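Local structure of nisin leader peptide-processing serine protease NisP (Lactococcus lactis subsp. lactis, 4MZD) at residues A205-M210 against G483-R488; A244-D249 against V275-S280. The protein is thought to cut the leader peptide from the lantibiotic nisin as a subtilisin-like serine protease, and also cleaves itself near its C-terminus. All blocks are in the same frame, centred on the assembly; numbering follows the deposited sequence.

Contact 1: residues A205-M210 against G483-R488; sequences AGQYLM and GAVSVR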
ATOM      1  N   ALA A 205      -3.387   2.157   2.349  1.00  6.70           N
ATOM      2  CA  ALA A 205      -4.531   2.941   2.810  1.00  7.18           C
ATOM      3  C   ALA A 205      -3.985   4.092   3.633  1.00  7.09           C
ATOM      4  O   ALA A 205      -2.861   4.018   4.119  1.00  7.66           O
ATOM      5  CB  ALA A 205      -5.438   2.083   3.675  1.00  8.99           C
ATOM      6  N   GLY A 206      -4.774   5.145   3.821  1.00  7.25           N
ATOM      7  CA  GLY A 206      -4.300   6.272   4.598  1.00  7.80           C
ATOM      8  C   GLY A 206      -5.346   7.348   4.763  1.00  7.75           C
ATOM      9  O   GLY A 206      -6.516   7.163   4.424  1.00  8.09           O
ATOM     10  N   GLN A 207      -4.913   8.484   5.299  1.00  8.05           N
ATOM     11  CA  GLN A 207      -5.800   9.608   5.553  1.00  9.14           C
ATOM     12  C   GLN A 207      -4.959  10.860   5.749  1.00  9.49           C
ATOM     13  O   GLN A 207      -3.789  10.787   6.148  1.00 10.53           O
ATOM     14  CB  GLN A 207      -6.626   9.371   6.820  1.00 10.45           C
ATOM     15  CG  GLN A 207      -5.767   9.343   8.072  1.00 11.54           C
ATOM     16  CD  GLN A 207      -6.487   8.832   9.309  1.00 11.31           C
ATOM     17  OE1 GLN A 207      -6.090   7.830   9.883  1.00 12.09           O
ATOM     18  NE2 GLN A 207      -7.527   9.528   9.736  1.00 12.01           N
ATOM     19  N   TYR A 208      -5.561  12.016   5.496  1.00  8.67           N
ATOM     20  CA  TYR A 208      -4.890  13.278   5.782  1.00  8.35           C
ATOM     21  C   TYR A 208      -5.244  13.764   7.181  1.00  9.19           C
ATOM     22  O   TYR A 208      -6.423  13.791   7.569  1.00 10.05           O
ATOM     23  CB  TYR A 208      -5.246  14.352   4.743  1.00  9.45           C
ATOM     24  CG  TYR A 208      -4.910  13.906   3.346  1.00  9.34           C
ATOM     25  CD1 TYR A 208      -3.590  13.702   2.965  1.00 10.17           C
ATOM     26  CD2 TYR A 208      -5.907  13.642   2.423  1.00 10.66           C
ATOM     27  CE1 TYR A 208      -3.271  13.249   1.701  1.00  9.96           C
ATOM     28  CE2 TYR A 208      -5.598  13.191   1.149  1.00 10.69           C
ATOM     29  CZ  TYR A 208      -4.277  13.000   0.798  1.00  9.63           C
ATOM     30  OH  TYR A 208      -3.948  12.547  -0.459  1.00  9.93           O
ATOM     31  N   LEU A 209      -4.212  14.146   7.928  1.00  8.99           N
ATOM     32  CA  LEU A 209      -4.366  14.662   9.284  1.00  9.53           C
ATOM     33  C   LEU A 209      -3.837  16.090   9.338  1.00  9.64           C
ATOM     34  O   LEU A 209      -2.730  16.357   8.869  1.00 10.23           O
ATOM     35  CB  LEU A 209      -3.568  13.802  10.263  1.00 10.05           C
ATOM     36  CG  LEU A 209      -3.937  12.316  10.314  1.00 10.85           C
ATOM     37  CD1 LEU A 209      -3.000  11.571  11.244  1.00 11.38           C
ATOM     38  CD2 LEU A 209      -5.380  12.124  10.753  1.00 11.35           C
ATOM     39  N   MET A 210      -4.623  17.002   9.909  1.00 10.06           N
ATOM     40  CA  MET A 210      -4.138  18.353  10.175  1.00 10.44           C
ATOM     41  C   MET A 210      -3.723  18.362  11.638  1.00 10.63           C
ATOM     42  O   MET A 210      -4.570  18.259  12.529  1.00 11.32           O
ATOM     43  CB  MET A 210      -5.221  19.400   9.889  1.00 11.04           C
ATOM     44  CG  MET A 210      -4.680  20.840   9.764  1.00 10.71           C
ATOM     45  SD  MET A 210      -5.918  22.156   9.322  1.00  9.08           S
ATOM     46  CE  MET A 210      -6.741  22.347  10.920  1.00 12.67           C
ATOM     47  N   GLY A 483     -10.851  11.528  10.400  1.00 12.65           N
ATOM     48  CA  GLY A 483     -10.936  10.197  10.964  1.00 12.20           C
ATOM     49  C   GLY A 483     -11.197   9.085   9.963  1.00 11.30           C
ATOM     50  O   GLY A 483     -11.108   7.915  10.326  1.00 12.12           O
ATOM     51  N   ALA A 484     -11.517   9.428   8.716  1.00 10.19           N
ATOM     52  CA  ALA A 484     -11.824   8.400   7.715  1.00  9.86           C
ATOM     53  C   ALA A 484     -10.566   7.915   7.000  1.00  8.86           C
ATOM     54  O   ALA A 484      -9.903   8.681   6.300  1.00  9.57           O
ATOM     55  CB  ALA A 484     -12.830   8.921   6.705  1.00 11.05           C
ATOM     56  N   VAL A 485     -10.249   6.633   7.166  1.00  8.89           N
ATOM     57  CA  VAL A 485      -9.158   6.003   6.431  1.00  8.35           C
ATOM     58  C   VAL A 485      -9.744   5.393   5.165  1.00  7.72           C
ATOM     59  O   VAL A 485     -10.796   4.745   5.212  1.00  8.41           O
ATOM     60  CB  VAL A 485      -8.482   4.913   7.281  1.00  8.69           C
ATOM     61  CG1 VAL A 485      -7.459   4.133   6.465  1.00  9.05           C
ATOM     62  CG2 VAL A 485      -7.834   5.535   8.504  1.00 10.26           C
ATOM     63  N   SER A 486      -9.088   5.613   4.035  1.00  7.96           N
ATOM     64  CA  SER A 486      -9.577   5.066   2.781  1.00  7.99           C
ATOM     65  C   SER A 486      -8.488   4.287   2.074  1.00  7.65           C
ATOM     66  O   SER A 486      -7.296   4.534   2.272  1.00  7.97           O
ATOM     67  CB  SER A 486     -10.137   6.170   1.876  1.00  9.77           C
ATOM     68  OG  SER A 486      -9.188   7.180   1.603  1.00  9.86           O
ATOM     69  N   VAL A 487      -8.898   3.335   1.244  1.00  7.91           N
ATOM     70  CA  VAL A 487      -7.928   2.625   0.438  1.00  8.33           C
ATOM     71  C   VAL A 487      -7.271   3.588  -0.538  1.00  8.32           C
ATOM     72  O   VAL A 487      -7.901   4.542  -1.004  1.00  8.95           O
ATOM     73  CB  VAL A 487      -8.560   1.437  -0.335  1.00  9.71           C
ATOM     74  CG1 VAL A 487      -9.117   0.401   0.635  1.00 10.71           C
ATOM     75  CG2 VAL A 487      -9.632   1.907  -1.331  1.00 10.94           C
ATOM     76  N   ARG A 488      -6.000   3.358  -0.835  1.00  8.60           N
ATOM     77  CA  ARG A 488      -5.341   4.027  -1.949  1.00  8.63           C
ATOM     78  C   ARG A 488      -5.394   3.098  -3.161  1.00  8.83           C
ATOM     79  O   ARG A 488      -4.590   3.199  -4.108  1.00  9.03           O
ATOM     80  CB  ARG A 488      -3.911   4.458  -1.592  1.00  9.22           C
ATOM     81  CG  ARG A 488      -3.823   5.855  -0.949  1.00  9.59           C
ATOM     82  CD  ARG A 488      -4.298   5.882   0.502  1.00 10.08           C
ATOM     83  NE  ARG A 488      -4.593   7.237   0.986  1.00  9.42           N
ATOM     84  CZ  ARG A 488      -3.706   8.065   1.539  1.00  8.28           C
ATOM     85  NH1 ARG A 488      -2.433   7.712   1.689  1.00  8.75           N
ATOM     86  NH2 ARG A 488      -4.095   9.265   1.946  1.00  9.52           N
ATOM     87  OXT ARG A 488      -6.286   2.237  -3.189  1.00  9.82           O
TER
HETATM   88  O   HOH W   1      -8.439  12.079   8.668  1.00 12.99           O
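The C-terminal tail G483-R488 pairs antiparallel with A205-Y208, on the strand that binds substrate in subtilases, consistent with a product of autocleavage. G206 and S486 form the hydrogen-bonded pair: G206 N donates to S486 O and S486 N to G206 O, each 3.0 Å apart, the second nearly straight at 169°. Toward G483 the tail turns away. A205 and V487 are the non-hydrogen-bonded pair, and A205 CB packs on V485 CG1 at 4.0 Å. R488 bends at chi2 (75°), folding its guanidinium back until G206 CA lies 3.6 Å from the plane, over its centre; the glycine has no side chain on the face R488 occupies. NH2 reaches one face of the Y208 ring toward its rim, a long and at most weak cation-pi contact, while NH1 makes a salt bridge to D277. R488 O and OXT hydrogen-bond S353 OG and H147 NE2, the predicted catalytic residues, as a product probably would. Q207 OE1 touches V485 CG2 at 3.2 Å and hydrogen-bonds Y228 OH, while Q207 NE2 bonds E224 OE1; one water joins Q207 NE2, Y208 O and G483 N. Strand 275-278 bonds Q207 and L209 backbone atoms, helix 222-238 meets V485, and helix 256-264 packs against Y208.

Contact 2: residues A244-D249 against V275-S280; sequences AALGND and VVDAPS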
ATOM      1  N   ALA A 244       3.941   2.160   3.301  1.00  6.62           N
ATOM      2  CA  ALA A 244       2.618   2.772   3.213  1.00  6.87           C
ATOM      3  C   ALA A 244       2.447   3.587   1.941  1.00  6.75           C
ATOM      4  O   ALA A 244       3.371   4.283   1.497  1.00  7.74           O
ATOM      5  CB  ALA A 244       2.371   3.655   4.433  1.00  8.28           C
ATOM      6  N   ALA A 245       1.240   3.535   1.386  1.00  6.69           N
ATOM      7  CA  ALA A 245       0.930   4.257   0.156  1.00  6.93           C
ATOM      8  C   ALA A 245       0.727   5.753   0.352  1.00  7.27           C
ATOM      9  O   ALA A 245      -0.089   6.165   1.178  1.00  8.08           O
ATOM     10  CB  ALA A 245      -0.331   3.703  -0.439  1.00  7.57           C
ATOM     11  N   LEU A 246       1.410   6.563  -0.448  1.00  7.39           N
ATOM     12  CA  LEU A 246       1.025   7.962  -0.594  1.00  8.02           C
ATOM     13  C   LEU A 246      -0.370   8.043  -1.205  1.00  7.27           C
ATOM     14  O   LEU A 246      -0.792   7.150  -1.928  1.00  7.36           O
ATOM     15  CB  LEU A 246       2.008   8.700  -1.497  1.00  8.85           C
ATOM     16  CG  LEU A 246       3.400   8.972  -0.934  1.00  9.95           C
ATOM     17  CD1 LEU A 246       4.290   9.548  -2.012  1.00 11.33           C
ATOM     18  CD2 LEU A 246       3.337   9.905   0.266  1.00 11.51           C
ATOM     19  N   GLY A 247      -1.074   9.138  -0.939  1.00  7.89           N
ATOM     20  CA  GLY A 247      -2.408   9.319  -1.481  1.00  8.24           C
ATOM     21  C   GLY A 247      -2.436   9.440  -2.993  1.00  7.60           C
ATOM     22  O   GLY A 247      -1.408   9.672  -3.636  1.00  8.22           O
ATOM     23  N   ASN A 248      -3.636   9.292  -3.551  1.00  8.02           N
ATOM     24  CA  ASN A 248      -3.860   9.398  -4.992  1.00  8.04           C
ATOM     25  C   ASN A 248      -4.571  10.703  -5.352  1.00  8.32           C
ATOM     26  O   ASN A 248      -5.484  10.713  -6.181  1.00  9.23           O
ATOM     27  CB  ASN A 248      -4.722   8.233  -5.497  1.00  8.42           C
ATOM     28  CG  ASN A 248      -4.088   6.877  -5.277  1.00  8.31           C
ATOM     29  OD1 ASN A 248      -2.906   6.660  -5.554  1.00  8.42           O
ATOM     30  ND2 ASN A 248      -4.893   5.936  -4.801  1.00 10.09           N
ATOM     31  N   ASP A 249      -4.146  11.805  -4.740  1.00  8.89           N
ATOM     32  CA  ASP A 249      -4.839  13.085  -4.893  1.00  9.85           C
ATOM     33  C   ASP A 249      -4.009  14.145  -5.605  1.00  9.66           C
ATOM     34  O   ASP A 249      -4.355  15.327  -5.588  1.00 10.60           O
ATOM     35  CB  ASP A 249      -5.344  13.577  -3.534  1.00 10.36           C
ATOM     36  CG  ASP A 249      -6.353  12.624  -2.940  1.00 10.50           C
ATOM     37  OD1 ASP A 249      -7.417  12.427  -3.566  1.00 12.26           O
ATOM     38  OD2 ASP A 249      -6.082  12.040  -1.869  1.00 10.64           O
ATOM     39  N   VAL A 275      -0.560  19.845   7.460  1.00 10.55           N
ATOM     40  CA  VAL A 275      -1.260  18.663   6.981  1.00  9.99           C
ATOM     41  C   VAL A 275      -0.250  17.590   6.613  1.00  9.81           C
ATOM     42  O   VAL A 275       0.770  17.872   5.977  1.00 10.59           O
ATOM     43  CB  VAL A 275      -2.117  18.986   5.743  1.00 10.92           C
ATOM     44  CG1 VAL A 275      -2.909  17.754   5.315  1.00 11.06           C
ATOM     45  CG2 VAL A 275      -3.050  20.149   6.037  1.00 11.81           C
ATOM     46  N   VAL A 276      -0.538  16.363   7.038  1.00  9.10           N
ATOM     47  CA  VAL A 276       0.279  15.208   6.682  1.00  9.50           C
ATOM     48  C   VAL A 276      -0.582  14.101   6.073  1.00  9.50           C
ATOM     49  O   VAL A 276      -1.783  14.006   6.345  1.00 10.00           O
ATOM     50  CB  VAL A 276       1.066  14.667   7.897  1.00 10.55           C
ATOM     51  CG1 VAL A 276       1.964  15.752   8.469  1.00 11.56           C
ATOM     52  CG2 VAL A 276       0.121  14.139   8.968  1.00 11.31           C
ATOM     53  N   ASP A 277       0.062  13.287   5.240  1.00  9.45           N
ATOM     54  CA  ASP A 277      -0.501  12.089   4.622  1.00  9.71           C
ATOM     55  C   ASP A 277      -0.031  10.940   5.519  1.00  9.79           C
ATOM     56  O   ASP A 277       1.158  10.618   5.553  1.00 10.35           O
ATOM     57  CB  ASP A 277       0.067  11.992   3.193  1.00  9.56           C
ATOM     58  CG  ASP A 277      -0.625  10.953   2.321  1.00  9.62           C
ATOM     59  OD1 ASP A 277      -1.348  10.092   2.865  1.00 10.10           O
ATOM     60  OD2 ASP A 277      -0.412  10.992   1.084  1.00 10.09           O
ATOM     61  N   ALA A 278      -0.953  10.379   6.299  1.00  9.58           N
ATOM     62  CA  ALA A 278      -0.623   9.380   7.321  1.00  9.49           C
ATOM     63  C   ALA A 278      -1.165   7.986   6.982  1.00  9.14           C
ATOM     64  O   ALA A 278      -2.281   7.862   6.485  1.00  9.66           O
ATOM     65  CB  ALA A 278      -1.166   9.834   8.667  1.00 10.99           C
ATOM     66  N   PRO A 279      -0.411   6.921   7.316  1.00  8.84           N
ATOM     67  CA  PRO A 279       0.841   6.920   8.093  1.00  9.59           C
ATOM     68  C   PRO A 279       2.139   7.031   7.285  1.00  8.80           C
ATOM     69  O   PRO A 279       3.211   6.826   7.851  1.00 10.00           O
ATOM     70  CB  PRO A 279       0.794   5.564   8.800  1.00 10.72           C
ATOM     71  CG  PRO A 279       0.080   4.681   7.812  1.00 10.59           C
ATOM     72  CD  PRO A 279      -0.977   5.564   7.196  1.00  9.73           C
ATOM     73  N   SER A 280       2.067   7.381   6.007  1.00  8.67           N
ATOM     74  CA  SER A 280       3.285   7.437   5.199  1.00  9.65           C
ATOM     75  C   SER A 280       4.265   8.536   5.633  1.00  9.92           C
ATOM     76  O   SER A 280       5.450   8.450   5.331  1.00 12.10           O
ATOM     77  CB  SER A 280       2.962   7.579   3.709  1.00 10.67           C
ATOM     78  OG  SER A 280       2.403   8.847   3.425  1.00 10.97           O
TER
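A buried carboxylate gripping a main-chain amide is the polar half of the contact between A244-D249 and V275-S280. D277 OD2 accepts the hydrogen of G247 N at 2.8 Å and 161°, through the lone pair on the side of its other oxygen. D277 CG stands anti to its own N (chi1 -169°), which points the carboxylate at the G247 amide. N302 ND2 is a second donor to OD2, and with R488 at OD1 the group is probably ionised.

The apolar contacts are small and lie closer to the strand 241-245. A244 CB touches P279 CG at 4.2 Å and S280 CB at 4.0 Å. The A278-P279 peptide bond is cis.

Close packing of a methyl on a polar atom is a third kind: L246 CD2 lies 3.5 Å from S280 OG, and the L246 and D277 side chains meet at about a right angle.

A carboxylate near the end of one strand, held by the loop that follows another and facing the R488 side chain, is consistent with an S1 pocket for arginine; N248 probably sits where the subtilisin oxyanion-hole asparagine lies.

Both contacts are buried, with centres about 7 Å apart, and both belong to the central mixed sheet, where strand 200-210 pairs with 241-245 as well as with 275-278. Contact 2 is nested in sequence inside the loop closed by contact 1. Their chemistry differs with their place: contact 1 is backbone pairing between a strand and the tail lying along the cleft, with an arginine folded over a glycine, whereas contact 2 is made at strand ends by one aspartate and a few small apolar groups. They meet at the terminal arginine, R488, whose O lies 2.8 Å from N248 ND2, and at Y208 OH, 2.6 Å from D249 OD2. Residues 483-488 probably occupy the substrate site, and D277, A245 and N248 of contact 2 would line part of the pocket around R488.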